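Local coordinates for probable leucine/isoleucine/valine-binding protein (Rhodopirellula baltica, PDB 4KV7) that probably binds leucine, isoleucine, valine or a related small ligand, as a solute-binding protein of the leucine-binding family, at residues V272-D277 against V302-Y307; N133-Y138 against A247-G252. The protein carries 1 engineered substitution. All blocks are in the same frame, centred on the assembly; numbering follows the deposited sequence.

In the fold
From the N terminus, the chain first reaches 133-138, which leads from strand 131-132 of the three-stranded sheet into helix 138-151 and on to the seven-stranded sheet. Contact 2 brings this crossing up against 247-252, after strand 244-247, closing a loop of 108 residues. Contact 1 follows in series, neither nested nor crossed: the chain leaves strand 268-271 through 272-277 and closes a short, largely helical loop against 302-307 of helix 301-319. The centres lie about 11 Å apart. Tyr134 and Arg135 of contact 2 bond to Val272 and Glu305 of contact 1, joining two connections whose course is consistent with the inter-lobe crossovers of periplasmic binding proteins.

Contact 1 of 2, residues V272-D277 against V302-Y307; sequences VVPHFD and VSLEGY
Leu304 and Val273 form the apolar centre of this contact, in which 272-277, the exit from strand 268-271 of the seven-stranded sheet, lies along one side of helix 301-319, consistent with an inter-lobe connection of a periplasmic binding protein. Leu304 projects from the helix with CG anti to its backbone N (chi1 173°), and its CD2 does most of the touching. Leu304 CD2 stands 3.8 Å from Val273 CG2, the side chains running antiparallel, flank to flank. It presses on the backbone too, Leu304 CD2 lying 3.2 Å from Pro274 O and 4.3 Å from Phe276 CB. The other branch of Val273 turns to the next helical residue, Val273 CG1 lying 3.8 Å from Glu305 CB, with the side chains nearly perpendicular. An alanine at Val273 would remove both methyls and would probably loosen the packing against Leu304 and the Glu305 stem.

Glu305 continues as an extended chain, so its carboxylate passes obliquely beside Val272, with Glu305 OE1 3.3 Å from Val272 CG2. This is a van der Waals approach; the strong partner of the acid is Arg135, in a salt bridge through OE2. Tyr134 OH fixes Val272 through its carbonyl O, while Phe301 and Ile308 add helix contacts to Val273.

Farther out, His275 points away from the helix and sets its CE1 3.7 Å above the ring plane of Phe276, over its centre. The imidazole is fixed in rotation by Asp277 N, which donates to His275 ND1 at 3.0 Å, nearly straight and in the ring plane, and by a hydrogen bond between NE2 and Ser370 OG. With ND1 accepting, a neutral imidazole protonated on NE2 is likely. Apolar branches thus join segment to helix, whereas Arg135 balances the buried Glu305 charge, probably favouring the ionised acid.

Contact 2 of 2, residues N133-Y138 against A247-G252; sequences NYRASY and AVSFVG. With FMT (formic acid), chain B.
Tyr138 and Phe250 cross obliquely, phenol tip toward the base of the phenylalanine: Tyr138 OH is 3.3 Å from Phe250 CD2, and Tyr138 CZ is 4.1 Å from Phe250 CB. Formic acid, probably from the crystallisation liquor, sits in the angle between them. Tyr138 OH donates to O1 of the formic acid at 2.6 Å, with O1 in plane at the ring edge, while the formic acid carbon lies 3.1 Å above the plane of Phe250, over its centre. Thr95 and Tyr68 also bond it, giving a grip by three hydroxyls, consistent with this family's ligand site between the lobes.

Arg135 CG sits between the backbone N and the carbonyl carbon (chi1 57°), and two later turns of the chain swing the guanidinium so that Arg135 NH2 meets Ser249 OG obliquely at 2.8 Å, a weak bond at 122°. The stronger partners lie beyond: Glu305 for Arg135, which also makes a cation-pi contact with Phe116, and Glu141 for Ser249 OG.

Ser137 N-caps helix 138-151, and Gly252 holds the same position before helix 253-260. The contact therefore joins two helix starts, entered from strands 131-132 and 244-247, with Tyr168 of helix 167-183 against both aromatic rings.

Contact 1 of 2, residues V272-D277 against V302-Y307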
loop_
_atom_site.group_PDB
_atom_site.type_symbol
_atom_site.label_atom_id
_atom_site.label_comp_id
_atom_site.label_asym_id
_atom_site.label_seq_id
_atom_site.Cartn_x
_atom_site.Cartn_y
_atom_site.Cartn_z
ATOM N N VAL A 272 5.328 -3.556 -2.777
ATOM C CA VAL A 272 5.744 -3.888 -1.426
ATOM C C VAL A 272 5.455 -5.350 -1.091
ATOM O O VAL A 272 5.584 -5.768 0.065
ATOM C CB VAL A 272 5.099 -2.951 -0.389
ATOM C CG1 VAL A 272 5.555 -1.515 -0.621
ATOM C CG2 VAL A 272 3.575 -3.064 -0.431
ATOM N N VAL A 273 5.087 -6.107 -2.115
ATOM C CA VAL A 273 4.825 -7.542 -2.032
ATOM C C VAL A 273 5.469 -8.188 -3.255
ATOM O O VAL A 273 5.687 -7.514 -4.267
ATOM C CB VAL A 273 3.301 -7.853 -2.038
ATOM C CG1 VAL A 273 2.636 -7.291 -0.782
ATOM C CG2 VAL A 273 2.635 -7.304 -3.299
ATOM N N PRO A 274 5.781 -9.488 -3.185
ATOM C CA PRO A 274 6.270 -10.199 -4.370
ATOM C C PRO A 274 5.147 -10.326 -5.398
ATOM O O PRO A 274 4.005 -9.929 -5.159
ATOM C CB PRO A 274 6.679 -11.561 -3.812
ATOM C CG PRO A 274 5.816 -11.740 -2.618
ATOM C CD PRO A 274 5.681 -10.375 -2.015
ATOM N N HIS A 275 5.470 -10.852 -6.571
ATOM C CA HIS A 275 4.472 -10.918 -7.618
ATOM C C HIS A 275 3.440 -11.981 -7.271
ATOM O O HIS A 275 3.783 -13.040 -6.753
ATOM C CB HIS A 275 5.107 -11.226 -8.968
ATOM C CG HIS A 275 4.244 -10.823 -10.112
ATOM N ND1 HIS A 275 3.073 -11.481 -10.425
ATOM C CD2 HIS A 275 4.339 -9.788 -10.977
ATOM C CE1 HIS A 275 2.498 -10.881 -11.454
ATOM N NE2 HIS A 275 3.249 -9.854 -11.810
ATOM N N PHE A 276 2.173 -11.707 -7.559
ATOM C CA PHE A 276 1.113 -12.668 -7.259
ATOM C C PHE A 276 1.173 -13.931 -8.106
ATOM O O PHE A 276 0.477 -14.905 -7.809
ATOM C CB PHE A 276 -0.273 -12.017 -7.323
ATOM C CG PHE A 276 -0.541 -11.253 -8.589
ATOM C CD1 PHE A 276 -0.882 -11.914 -9.754
ATOM C CD2 PHE A 276 -0.481 -9.863 -8.602
ATOM C CE1 PHE A 276 -1.159 -11.206 -10.911
ATOM C CE2 PHE A 276 -0.748 -9.153 -9.754
ATOM C CZ PHE A 276 -1.092 -9.821 -10.909
ATOM N N ASP A 277 2.027 -13.936 -9.129
ATOM C CA ASP A 277 2.258 -15.138 -9.919
ATOM C C ASP A 277 3.461 -15.947 -9.416
ATOM O O ASP A 277 3.777 -16.998 -9.980
ATOM C CB ASP A 277 2.444 -14.798 -11.404
ATOM C CG ASP A 277 1.152 -14.334 -12.071
ATOM O OD1 ASP A 277 0.058 -14.740 -11.629
ATOM O OD2 ASP A 277 1.234 -13.572 -13.059
ATOM N N VAL A 302 -2.568 -5.587 -4.616
ATOM C CA VAL A 302 -3.292 -4.984 -3.510
ATOM C C VAL A 302 -3.902 -6.062 -2.615
ATOM O O VAL A 302 -3.721 -6.048 -1.394
ATOM C CB VAL A 302 -4.375 -4.010 -4.021
ATOM C CG1 VAL A 302 -5.141 -3.417 -2.853
ATOM C CG2 VAL A 302 -3.755 -2.894 -4.866
ATOM N N SER A 303 -4.622 -7.009 -3.203
ATOM C CA SER A 303 -5.188 -8.051 -2.361
ATOM C C SER A 303 -4.125 -8.975 -1.784
ATOM O O SER A 303 -4.321 -9.515 -0.702
ATOM C CB SER A 303 -6.289 -8.844 -3.064
ATOM O OG SER A 303 -5.832 -9.450 -4.253
ATOM N N LEU A 304 -3.001 -9.164 -2.477
ATOM C CA LEU A 304 -1.905 -9.924 -1.894
ATOM C C LEU A 304 -1.407 -9.233 -0.631
ATOM O O LEU A 304 -1.169 -9.889 0.382
ATOM C CB LEU A 304 -0.778 -10.110 -2.909
ATOM C CG LEU A 304 0.517 -10.736 -2.389
ATOM C CD1 LEU A 304 0.246 -12.090 -1.723
ATOM C CD2 LEU A 304 1.484 -10.912 -3.536
ATOM N N GLU A 305 -1.270 -7.906 -0.659
ATOM C CA GLU A 305 -0.898 -7.188 0.556
ATOM C C GLU A 305 -1.940 -7.378 1.670
ATOM O O GLU A 305 -1.578 -7.600 2.825
ATOM C CB GLU A 305 -0.657 -5.702 0.272
ATOM C CG GLU A 305 -0.156 -4.923 1.475
ATOM C CD GLU A 305 0.256 -3.499 1.149
ATOM O OE1 GLU A 305 0.301 -3.130 -0.049
ATOM O OE2 GLU A 305 0.525 -2.729 2.101
ATOM N N GLY A 306 -3.224 -7.291 1.333
ATOM C CA GLY A 306 -4.261 -7.484 2.333
ATOM C C GLY A 306 -4.206 -8.876 2.942
ATOM O O GLY A 306 -4.356 -9.060 4.158
ATOM N N TYR A 307 -3.970 -9.872 2.098
ATOM C CA TYR A 307 -3.828 -11.246 2.550
ATOM C C TYR A 307 -2.651 -11.404 3.513
ATOM O O TYR A 307 -2.764 -12.070 4.542
ATOM C CB TYR A 307 -3.705 -12.188 1.346
ATOM C CG TYR A 307 -3.454 -13.619 1.732
ATOM C CD1 TYR A 307 -4.498 -14.441 2.136
ATOM C CD2 TYR A 307 -2.168 -14.151 1.706
ATOM C CE1 TYR A 307 -4.266 -15.753 2.504
ATOM C CE2 TYR A 307 -1.932 -15.461 2.063
ATOM C CZ TYR A 307 -2.977 -16.251 2.470
ATOM O OH TYR A 307 -2.694 -17.551 2.823
#

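Contact 2 of 2, residues N133-Y138 against A247-G252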
loop_
_atom_site.group_PDB
_atom_site.type_symbol
_atom_site.label_atom_id
_atom_site.label_comp_id
_atom_site.label_asym_id
_atom_site.label_seq_id
_atom_site.Cartn_x
_atom_site.Cartn_y
_atom_site.Cartn_z
ATOM N N ASN A 133 3.357 -1.634 11.119
ATOM C CA ASN A 133 3.318 -1.730 9.667
ATOM C C ASN A 133 3.901 -3.030 9.147
ATOM O O ASN A 133 4.851 -3.565 9.717
ATOM C CB ASN A 133 4.109 -0.567 9.063
ATOM C CG ASN A 133 3.627 0.773 9.566
ATOM O OD1 ASN A 133 2.485 1.163 9.314
ATOM N ND2 ASN A 133 4.496 1.498 10.272
ATOM N N TYR A 134 3.328 -3.527 8.052
ATOM C CA TYR A 134 3.946 -4.583 7.259
ATOM C C TYR A 134 4.920 -4.009 6.215
ATOM O O TYR A 134 6.079 -4.411 6.144
ATOM C CB TYR A 134 2.885 -5.484 6.559
ATOM C CG TYR A 134 3.488 -6.131 5.332
ATOM C CD1 TYR A 134 4.456 -7.116 5.459
ATOM C CD2 TYR A 134 3.154 -5.702 4.055
ATOM C CE1 TYR A 134 5.082 -7.664 4.347
ATOM C CE2 TYR A 134 3.769 -6.241 2.936
ATOM C CZ TYR A 134 4.735 -7.221 3.087
ATOM O OH TYR A 134 5.378 -7.770 1.992
ATOM N N ARG A 135 4.428 -3.090 5.394
ATOM C CA ARG A 135 5.076 -2.757 4.126
ATOM C C ARG A 135 6.242 -1.793 4.229
ATOM O O ARG A 135 6.314 -0.951 5.120
ATOM C CB ARG A 135 4.055 -2.189 3.135
ATOM C CG ARG A 135 3.301 -0.964 3.655
ATOM C CD ARG A 135 3.011 0.076 2.574
ATOM N NE ARG A 135 2.059 -0.420 1.585
ATOM C CZ ARG A 135 1.807 0.161 0.422
ATOM N NH1 ARG A 135 0.946 -0.397 -0.415
ATOM N NH2 ARG A 135 2.416 1.291 0.087
ATOM N N ALA A 136 7.139 -1.909 3.255
ATOM C CA ALA A 136 8.185 -0.927 3.023
ATOM C C ALA A 136 7.567 0.449 2.804
ATOM O O ALA A 136 6.378 0.579 2.485
ATOM C CB ALA A 136 9.006 -1.336 1.806
ATOM N N SER A 137 8.389 1.474 2.960
ATOM C CA SER A 137 7.949 2.860 2.919
ATOM C C SER A 137 8.100 3.507 1.547
ATOM O O SER A 137 8.795 2.985 0.669
ATOM C CB SER A 137 8.771 3.665 3.917
ATOM O OG SER A 137 10.085 3.820 3.404
ATOM N N TYR A 138 7.479 4.674 1.377
ATOM C CA TYR A 138 7.674 5.444 0.145
ATOM C C TYR A 138 9.128 5.903 0.017
ATOM O O TYR A 138 9.654 5.980 -1.102
ATOM C CB TYR A 138 6.722 6.648 0.027
ATOM C CG TYR A 138 5.253 6.276 -0.028
ATOM C CD1 TYR A 138 4.804 5.197 -0.790
ATOM C CD2 TYR A 138 4.321 7.001 0.689
ATOM C CE1 TYR A 138 3.459 4.861 -0.837
ATOM C CE2 TYR A 138 2.979 6.680 0.645
ATOM C CZ TYR A 138 2.557 5.600 -0.115
ATOM O OH TYR A 138 1.243 5.212 -0.154
ATOM N N ALA A 247 5.662 4.088 -11.237
ATOM C CA ALA A 247 4.549 4.213 -10.301
ATOM C C ALA A 247 4.931 3.613 -8.959
ATOM O O ALA A 247 5.450 2.491 -8.898
ATOM C CB ALA A 247 3.338 3.495 -10.856
ATOM N N VAL A 248 4.654 4.326 -7.878
ATOM C CA VAL A 248 4.816 3.716 -6.559
ATOM C C VAL A 248 3.702 2.706 -6.317
ATOM O O VAL A 248 2.691 2.658 -7.047
ATOM C CB VAL A 248 4.886 4.746 -5.406
ATOM C CG1 VAL A 248 6.075 5.692 -5.601
ATOM C CG2 VAL A 248 3.587 5.512 -5.258
ATOM N N SER A 249 3.866 1.919 -5.263
ATOM C CA SER A 249 2.946 0.842 -4.925
ATOM C C SER A 249 1.483 1.270 -4.864
ATOM O O SER A 249 0.590 0.566 -5.358
ATOM C CB SER A 249 3.363 0.260 -3.576
ATOM O OG SER A 249 3.356 1.282 -2.601
ATOM N N PHE A 250 1.242 2.408 -4.232
ATOM C CA PHE A 250 -0.093 2.887 -3.921
ATOM C C PHE A 250 -0.896 3.230 -5.172
ATOM O O PHE A 250 -2.118 3.258 -5.112
ATOM C CB PHE A 250 0.021 4.127 -3.018
ATOM C CG PHE A 250 -1.284 4.594 -2.422
ATOM C CD1 PHE A 250 -2.100 5.499 -3.091
ATOM C CD2 PHE A 250 -1.679 4.148 -1.167
ATOM C CE1 PHE A 250 -3.286 5.929 -2.537
ATOM C CE2 PHE A 250 -2.874 4.563 -0.616
ATOM C CZ PHE A 250 -3.685 5.461 -1.306
ATOM N N VAL A 251 -0.232 3.505 -6.296
ATOM C CA VAL A 251 -0.950 3.830 -7.528
ATOM C C VAL A 251 -1.967 2.750 -7.869
ATOM O O VAL A 251 -3.078 3.055 -8.295
ATOM C CB VAL A 251 0.033 4.032 -8.704
ATOM C CG1 VAL A 251 -0.711 4.205 -10.025
ATOM C CG2 VAL A 251 0.930 5.227 -8.438
ATOM N N GLY A 252 -1.583 1.492 -7.677
ATOM C CA GLY A 252 -2.409 0.358 -8.056
ATOM C C GLY A 252 -2.074 -0.082 -9.464
ATOM O O GLY A 252 -2.740 0.315 -10.426
HETATM C C FMT B . -1.434 7.376 -0.006
HETATM O O1 FMT B . -0.533 6.943 0.724
HETATM O O2 FMT B . -2.350 8.128 0.355
#